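Local coordinates for protein endonuclease EndoMS (Thermococcus kodakarensis KOD1, PDB 5GKE) that binds double-stranded DNA as a mismatch restriction endonuclease and carries magnesium in its nuclease domain, at residues E198-R201 against E202-D206. The protein carries 1 engineered substitution. Numbering follows the deposited sequence.
Sequences EILR and EEYGD
The C-terminal turn of helix 187-204, where Leu200 and Arg201 meet Tyr204 and Gly205, illustrates how a helix can be brought to an end in a beta-alpha-beta unit, here the one between strands 175-180 and 208-214 of the PD-(D/E)XK nuclease domain. The same helix carries Gln192, which with Glu179 binds the magnesium ion, about 12 Å from the Leu200 side chain. Three i-to-i+4 bonds run through the turn. Glu202 N donates to Glu198 O at 3.2 Å, and Tyr204 N to Leu200 O at 3.0 Å with an almost straight N-H...O angle of 173°. The last, Gly205 N to Arg201 O, is short at 2.6 Å but bent to 137°. Gly205 then breaks the helical path with a phi of +67°.

Tyr204 brings the edge of its ring to Leu200 O, CD2 lying 3.4 Å from that oxygen, while its CE2 is 4.3 Å from Leu200 CD2. Glu198 and Glu202 face the second subunit: Glu198 forms salt bridges through OE2 with Lys194 of its own chain and through OE1 with Lys194 of the second subunit, and Glu202 OE2 pairs with Lys227 of that subunit. Arg201, extended from CG to NE, runs beside the exit from the helix. Its NH2 reaches Val208 O in a weak bond, whereas NE is buried without a hydrogen-bond partner; Asp206 OD1, 4.5 Å from NE, lies well out of the guanidinium plane and offers charge alone. Nearer the backbone, Arg201 CG rests 3.4 Å from Gly205 O.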
ATOM      1  N   GLU A 198       4.769  23.643  16.325  1.00 41.78           N
ATOM      2  CA  GLU A 198       5.051  23.688  17.750  1.00 38.97           C
ATOM      3  C   GLU A 198       6.538  23.535  18.008  1.00 41.79           C
ATOM      4  O   GLU A 198       7.115  24.268  18.810  1.00 42.39           O
ATOM      5  CB  GLU A 198       4.270  22.602  18.500  1.00 32.57           C
ATOM      6  CG  GLU A 198       2.812  22.940  18.689  1.00 38.63           C
ATOM      7  CD  GLU A 198       2.000  21.795  19.271  1.00 58.50           C
ATOM      8  OE1 GLU A 198       2.594  20.765  19.678  1.00 53.00           O
ATOM      9  OE2 GLU A 198       0.756  21.933  19.312  1.00 53.85           O
ATOM     10  N   ILE A 199       7.162  22.586  17.327  1.00 38.47           N
ATOM     11  CA  ILE A 199       8.585  22.362  17.516  1.00 44.36           C
ATOM     12  C   ILE A 199       9.370  23.603  17.111  1.00 43.23           C
ATOM     13  O   ILE A 199      10.322  23.994  17.791  1.00 43.73           O
ATOM     14  CB  ILE A 199       9.063  21.142  16.727  1.00 48.66           C
ATOM     15  CG1 ILE A 199       8.565  19.869  17.411  1.00 42.32           C
ATOM     16  CG2 ILE A 199      10.581  21.117  16.628  1.00 40.73           C
ATOM     17  CD1 ILE A 199       8.708  18.646  16.563  1.00 60.20           C
ATOM     18  N   LEU A 200       8.941  24.246  16.030  1.00 42.35           N
ATOM     19  CA  LEU A 200       9.605  25.455  15.565  1.00 37.60           C
ATOM     20  C   LEU A 200       9.332  26.640  16.487  1.00 44.85           C
ATOM     21  O   LEU A 200      10.182  27.503  16.638  1.00 47.94           O
ATOM     22  CB  LEU A 200       9.187  25.793  14.138  1.00 28.18           C
ATOM     23  CG  LEU A 200       9.887  24.939  13.077  1.00 38.65           C
ATOM     24  CD1 LEU A 200       9.217  25.138  11.766  1.00 36.98           C
ATOM     25  CD2 LEU A 200      11.355  25.291  12.947  1.00 38.76           C
ATOM     26  N   ARG A 201       8.153  26.691  17.098  1.00 43.87           N
ATOM     27  CA  ARG A 201       7.855  27.761  18.049  1.00 44.45           C
ATOM     28  C   ARG A 201       8.773  27.691  19.270  1.00 48.90           C
ATOM     29  O   ARG A 201       9.058  28.707  19.880  1.00 45.71           O
ATOM     30  CB  ARG A 201       6.395  27.722  18.492  1.00 38.88           C
ATOM     31  CG  ARG A 201       5.459  28.320  17.468  1.00 36.47           C
ATOM     32  CD  ARG A 201       4.083  28.656  18.012  1.00 44.91           C
ATOM     33  NE  ARG A 201       3.344  29.412  16.996  1.00 78.71           N
ATOM     34  CZ  ARG A 201       2.156  29.061  16.512  1.00 85.08           C
ATOM     35  NH1 ARG A 201       1.546  27.973  16.972  1.00 78.72           N
ATOM     36  NH2 ARG A 201       1.569  29.803  15.575  1.00 60.96           N
ATOM     37  N   GLU A 202       9.255  26.497  19.600  1.00 40.63           N
ATOM     38  CA  GLU A 202      10.139  26.327  20.744  1.00 47.92           C
ATOM     39  C   GLU A 202      11.468  27.071  20.566  1.00 63.20           C
ATOM     40  O   GLU A 202      12.044  27.538  21.553  1.00 77.93           O
ATOM     41  CB  GLU A 202      10.382  24.839  21.011  1.00 39.64           C
ATOM     42  CG  GLU A 202       9.280  24.204  21.861  1.00 54.80           C
ATOM     43  CD  GLU A 202       9.228  22.686  21.752  1.00 83.73           C
ATOM     44  OE1 GLU A 202      10.276  22.070  21.449  1.00 83.40           O
ATOM     45  OE2 GLU A 202       8.135  22.112  21.975  1.00 82.20           O
ATOM     46  N   GLU A 203      11.975  27.152  19.335  1.00 51.66           N
ATOM     47  CA  GLU A 203      13.123  28.012  19.045  1.00 54.18           C
ATOM     48  C   GLU A 203      12.787  29.485  18.797  1.00 49.80           C
ATOM     49  O   GLU A 203      13.418  30.376  19.353  1.00 96.02           O
ATOM     50  CB  GLU A 203      13.888  27.475  17.836  1.00 56.81           C
ATOM     51  CG  GLU A 203      14.847  26.339  18.163  1.00 71.85           C
ATOM     52  CD  GLU A 203      16.189  26.822  18.696  1.00 89.58           C
ATOM     53  OE1 GLU A 203      16.380  28.051  18.834  1.00100.47           O
ATOM     54  OE2 GLU A 203      17.060  25.966  18.968  1.00 83.91           O
ATOM     55  N   TYR A 204      11.827  29.727  17.916  1.00 50.60           N
ATOM     56  CA  TYR A 204      11.522  31.071  17.422  1.00 51.55           C
ATOM     57  C   TYR A 204      10.253  31.741  17.995  1.00 54.30           C
ATOM     58  O   TYR A 204       9.855  32.815  17.543  1.00 56.35           O
ATOM     59  CB  TYR A 204      11.466  31.025  15.881  1.00 60.04           C
ATOM     60  CG  TYR A 204      12.709  30.383  15.281  1.00 57.59           C
ATOM     61  CD1 TYR A 204      13.880  31.108  15.111  1.00 51.61           C
ATOM     62  CD2 TYR A 204      12.716  29.045  14.909  1.00 62.75           C
ATOM     63  CE1 TYR A 204      15.025  30.513  14.581  1.00 44.03           C
ATOM     64  CE2 TYR A 204      13.853  28.446  14.378  1.00 53.39           C
ATOM     65  CZ  TYR A 204      15.003  29.182  14.220  1.00 55.37           C
ATOM     66  OH  TYR A 204      16.131  28.586  13.697  1.00 52.84           O
ATOM     67  N   GLY A 205       9.579  31.095  18.936  1.00 47.56           N
ATOM     68  CA  GLY A 205       8.442  31.726  19.594  1.00 43.61           C
ATOM     69  C   GLY A 205       7.261  31.959  18.670  1.00 60.69           C
ATOM     70  O   GLY A 205       7.122  31.270  17.667  1.00 71.96           O
ATOM     71  N   ASP A 206       6.444  32.967  18.975  1.00 49.70           N
ATOM     72  CA  ASP A 206       5.178  33.223  18.275  1.00 66.06           C
ATOM     73  C   ASP A 206       5.338  33.540  16.774  1.00 76.86           C
ATOM     74  O   ASP A 206       4.351  33.660  16.041  1.00 91.27           O
ATOM     75  CB  ASP A 206       4.433  34.366  18.969  1.00 56.54           C
ATOM     76  CG  ASP A 206       3.059  34.625  18.369  1.00100.27           C
ATOM     77  OD1 ASP A 206       2.365  33.645  18.007  1.00107.82           O
ATOM     78  OD2 ASP A 206       2.676  35.811  18.248  1.00109.44           O
TER